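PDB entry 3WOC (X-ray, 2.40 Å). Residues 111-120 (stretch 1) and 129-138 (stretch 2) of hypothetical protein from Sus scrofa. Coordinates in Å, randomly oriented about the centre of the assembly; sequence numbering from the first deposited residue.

Stretch 1, residues 111-120: TGQVLEGVYG
Stretch 2 129-138: GIGFTWGFPR

Two strands of one chain, 114-120 and 129-135, lie side by side as an antiparallel ladder; their axes approach to 4.5 Å, with 153° between their N-to-C directions. Together the two stretches bury 932 Å², and every cross-strand hydrogen bond is made by the backbone.

Stretch 1 enters as a loop. Thr111 (-64/130, chi1 p) points away, and only its carbonyl O comes near, 3.9 Å from Phe136 CE2 at the ring edge. Gly112 adopts phi/psi of 114/-29, a conformation in which a CB would jam against the preceding carbonyl oxygen; glycine therefore suits the turn. Gln113 (-70/152, m, t, chi3 -43°) lays its aliphatic part over Phe136 (chi1 m, chi2 99°): CG sits 3.6 Å from the ring centroid, 8° off the normal, a CH-pi contact.

The ladder opens at Val114 (-133/167, m), opposite Gly135 in a hydrogen-bonded pair with CA atoms 5.3 Å apart. Val114 N donates to Gly135 O at 2.7 Å, and Gly135 N returns a bond to Val114 O at 2.8 Å. Beyond the strand end, Val114 CG1 meets Pro137 CG at 3.9 Å, two apolar surfaces in contact.

Leu115 (-69/126, t, p) faces Trp134 (chi1 m, chi2 90°) in a non-hydrogen-bonded pair, CA-CA 4.7 Å. Its CD1 lies over the indole, 4.0 Å from the centroid of the six-membered ring, and also reaches Phe132 CB at 3.7 Å, so one branched aliphatic side chain packs against two aromatic residues.

At Glu116 (-132/4, p, t, chi3 -150°) the near-zero psi marks a bulge that shifts the register by one. Glu116 N donates to Thr133 O at 3.2 Å, while Gly117 N reaches the same Thr133 O at 3.4 Å in a weak bond bent to 128°. The CA-to-CB bond of Glu116 points sideways, but the end of its side chain comes near the backbone of Gly135, its OE1 3.3 Å from Gly135 CA; a CB on Gly135 would collide with that oxygen.

Gly117 (-170/166) pairs with Thr133 (chi1 p), CA-CA 5.0 Å, and its O accepts from Thr133 N at 3.2 Å. A CB on Gly117 would clash with Thr133 OG1.

Val118 (-147/143, p) stands across from Phe132 (m, chi2 -79°), CA-CA 4.6 Å, on the same face as Leu115, Trp134 and Ile130. Its CG2 packs against Ile130 CG1 at 3.9 Å.

Tyr119 (-135/162, p, chi2 96°) bends its ring across Gly131, whose CA lies 3.7 Å from the ring centroid. This CH-pi contact needs glycine, since a CB on Gly131 would strike Tyr119 CZ. Beneath it, Tyr119 N donates to Gly131 O at 3.0 Å and Gly131 N to Tyr119 O at 2.7 Å.

Gly120 (176/-175) forms the last pair within these stretches, with Ile130 (t, t), CA-CA 4.2 Å; its strand continues further along the chain. Gly120 CA is 3.1 Å from Gly129 O, where a CB would clash, so glycine permits this close approach.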

# COMPACT_ATOMS: atom_id res chain seq x y z
N THR A 111 2.13 9.18 17.59
CA THR A 111 2.37 7.84 18.13
C THR A 111 1.06 7.28 18.65
O THR A 111 0.36 7.94 19.42
CB THR A 111 3.42 7.87 19.26
OG1 THR A 111 3.02 8.82 20.25
CG2 THR A 111 4.79 8.27 18.71
N GLY A 112 0.74 6.06 18.24
CA GLY A 112 -0.54 5.44 18.57
C GLY A 112 -1.41 5.23 17.34
O GLY A 112 -2.22 4.32 17.30
N GLN A 113 -1.22 6.10 16.35
CA GLN A 113 -1.93 6.00 15.07
C GLN A 113 -1.45 4.80 14.27
O GLN A 113 -0.30 4.35 14.40
CB GLN A 113 -1.75 7.27 14.25
CG GLN A 113 -2.45 8.49 14.80
CD GLN A 113 -2.28 9.70 13.91
OE1 GLN A 113 -1.18 9.97 13.40
NE2 GLN A 113 -3.35 10.45 13.73
N VAL A 114 -2.35 4.28 13.43
CA VAL A 114 -2.07 3.11 12.60
C VAL A 114 -2.53 3.38 11.17
O VAL A 114 -3.26 4.35 10.92
CB VAL A 114 -2.75 1.83 13.16
CG1 VAL A 114 -2.40 1.62 14.63
CG2 VAL A 114 -4.27 1.86 12.96
N LEU A 115 -2.10 2.53 10.24
CA LEU A 115 -2.49 2.67 8.84
C LEU A 115 -3.97 2.36 8.66
O LEU A 115 -4.45 1.30 9.09
CB LEU A 115 -1.65 1.73 7.96
CG LEU A 115 -1.72 1.88 6.44
CD1 LEU A 115 -0.95 3.11 5.97
CD2 LEU A 115 -1.18 0.63 5.76
N GLU A 116 -4.70 3.29 8.05
CA GLU A 116 -6.12 3.07 7.76
C GLU A 116 -6.49 3.44 6.33
O GLU A 116 -7.66 3.36 5.95
CB GLU A 116 -7.03 3.77 8.80
CG GLU A 116 -6.73 5.24 9.07
CD GLU A 116 -7.57 5.81 10.22
OE1 GLU A 116 -7.86 7.03 10.19
OE2 GLU A 116 -7.92 5.06 11.16
N GLY A 117 -5.49 3.80 5.53
CA GLY A 117 -5.69 4.11 4.12
C GLY A 117 -4.42 4.28 3.31
O GLY A 117 -3.32 4.40 3.87
N VAL A 118 -4.57 4.27 1.99
CA VAL A 118 -3.45 4.46 1.06
C VAL A 118 -3.91 5.19 -0.21
O VAL A 118 -5.03 5.01 -0.69
CB VAL A 118 -2.71 3.10 0.74
CG1 VAL A 118 -3.68 1.96 0.52
CG2 VAL A 118 -1.75 3.23 -0.45
N TYR A 119 -3.03 6.05 -0.73
CA TYR A 119 -3.28 6.76 -1.97
C TYR A 119 -2.03 6.72 -2.85
O TYR A 119 -0.93 6.45 -2.36
CB TYR A 119 -3.72 8.22 -1.70
CG TYR A 119 -2.70 9.07 -0.97
CD1 TYR A 119 -1.84 9.90 -1.68
CD2 TYR A 119 -2.59 9.03 0.42
CE1 TYR A 119 -0.90 10.69 -1.02
CE2 TYR A 119 -1.65 9.81 1.09
CZ TYR A 119 -0.81 10.63 0.36
OH TYR A 119 0.13 11.40 1.01
N GLY A 120 -2.18 6.98 -4.14
CA GLY A 120 -1.04 6.95 -5.02
C GLY A 120 -1.29 7.17 -6.49
O GLY A 120 -2.41 7.47 -6.92
N GLY A 129 3.92 6.18 -7.56
CA GLY A 129 3.92 7.03 -6.37
C GLY A 129 2.97 6.49 -5.32
O GLY A 129 1.88 6.01 -5.64
N ILE A 130 3.38 6.56 -4.06
CA ILE A 130 2.56 6.02 -2.98
C ILE A 130 2.57 6.91 -1.73
O ILE A 130 3.60 7.48 -1.36
CB ILE A 130 2.91 4.54 -2.65
CG1 ILE A 130 1.79 3.88 -1.82
CG2 ILE A 130 4.29 4.43 -1.99
CD1 ILE A 130 1.77 2.36 -1.86
N GLY A 131 1.40 7.03 -1.11
CA GLY A 131 1.24 7.78 0.13
C GLY A 131 0.33 7.05 1.10
O GLY A 131 -0.42 6.15 0.71
N PHE A 132 0.38 7.47 2.36
CA PHE A 132 -0.30 6.76 3.44
C PHE A 132 -1.06 7.69 4.37
O PHE A 132 -0.56 8.75 4.74
CB PHE A 132 0.71 5.92 4.23
CG PHE A 132 1.58 5.06 3.36
CD1 PHE A 132 1.10 3.86 2.85
CD2 PHE A 132 2.86 5.46 3.03
CE1 PHE A 132 1.90 3.07 2.03
CE2 PHE A 132 3.67 4.67 2.21
CZ PHE A 132 3.18 3.48 1.72
N THR A 133 -2.28 7.28 4.73
CA THR A 133 -3.09 8.01 5.70
C THR A 133 -3.19 7.22 7.01
O THR A 133 -3.40 6.00 7.00
CB THR A 133 -4.51 8.34 5.17
OG1 THR A 133 -5.35 7.18 5.27
CG2 THR A 133 -4.47 8.81 3.72
N TRP A 134 -3.04 7.93 8.12
CA TRP A 134 -2.91 7.30 9.43
C TRP A 134 -4.01 7.77 10.37
O TRP A 134 -4.57 8.85 10.19
CB TRP A 134 -1.54 7.62 10.03
CG TRP A 134 -0.38 7.37 9.10
CD1 TRP A 134 0.17 8.26 8.21
CD2 TRP A 134 0.36 6.15 8.95
NE1 TRP A 134 1.21 7.67 7.53
CE2 TRP A 134 1.35 6.37 7.96
CE3 TRP A 134 0.29 4.89 9.57
CZ2 TRP A 134 2.25 5.39 7.57
CZ3 TRP A 134 1.20 3.91 9.17
CH2 TRP A 134 2.16 4.16 8.18
N GLY A 135 -4.34 6.94 11.36
CA GLY A 135 -5.35 7.30 12.35
C GLY A 135 -5.40 6.36 13.54
O GLY A 135 -4.90 5.24 13.47
N PHE A 136 -6.01 6.82 14.62
CA PHE A 136 -6.15 6.03 15.85
C PHE A 136 -7.19 4.91 15.70
O PHE A 136 -8.31 5.16 15.26
CB PHE A 136 -6.52 6.94 17.03
CG PHE A 136 -5.47 7.96 17.37
CD1 PHE A 136 -5.59 9.27 16.92
CD2 PHE A 136 -4.37 7.61 18.15
CE1 PHE A 136 -4.62 10.22 17.24
CE2 PHE A 136 -3.40 8.55 18.47
CZ PHE A 136 -3.52 9.86 18.02
N PRO A 137 -6.81 3.67 16.07
CA PRO A 137 -7.73 2.54 16.08
C PRO A 137 -8.73 2.50 17.26
O PRO A 137 -9.03 3.55 17.85
CB PRO A 137 -6.79 1.33 16.11
CG PRO A 137 -5.59 1.82 16.82
CD PRO A 137 -5.45 3.28 16.48
N ARG A 138 -9.21 1.30 17.59
CA ARG A 138 -10.32 1.06 18.54
C ARG A 138 -11.27 2.23 18.77
O ARG A 138 -11.93 2.71 17.84
CB ARG A 138 -9.82 0.45 19.87
CG ARG A 138 -9.45 1.43 20.99
CD ARG A 138 -7.97 1.77 21.01
NE ARG A 138 -7.69 3.02 20.31
CZ ARG A 138 -6.48 3.58 20.21
NH1 ARG A 138 -6.34 4.72 19.55
NH2 ARG A 138 -5.43 3.00 20.76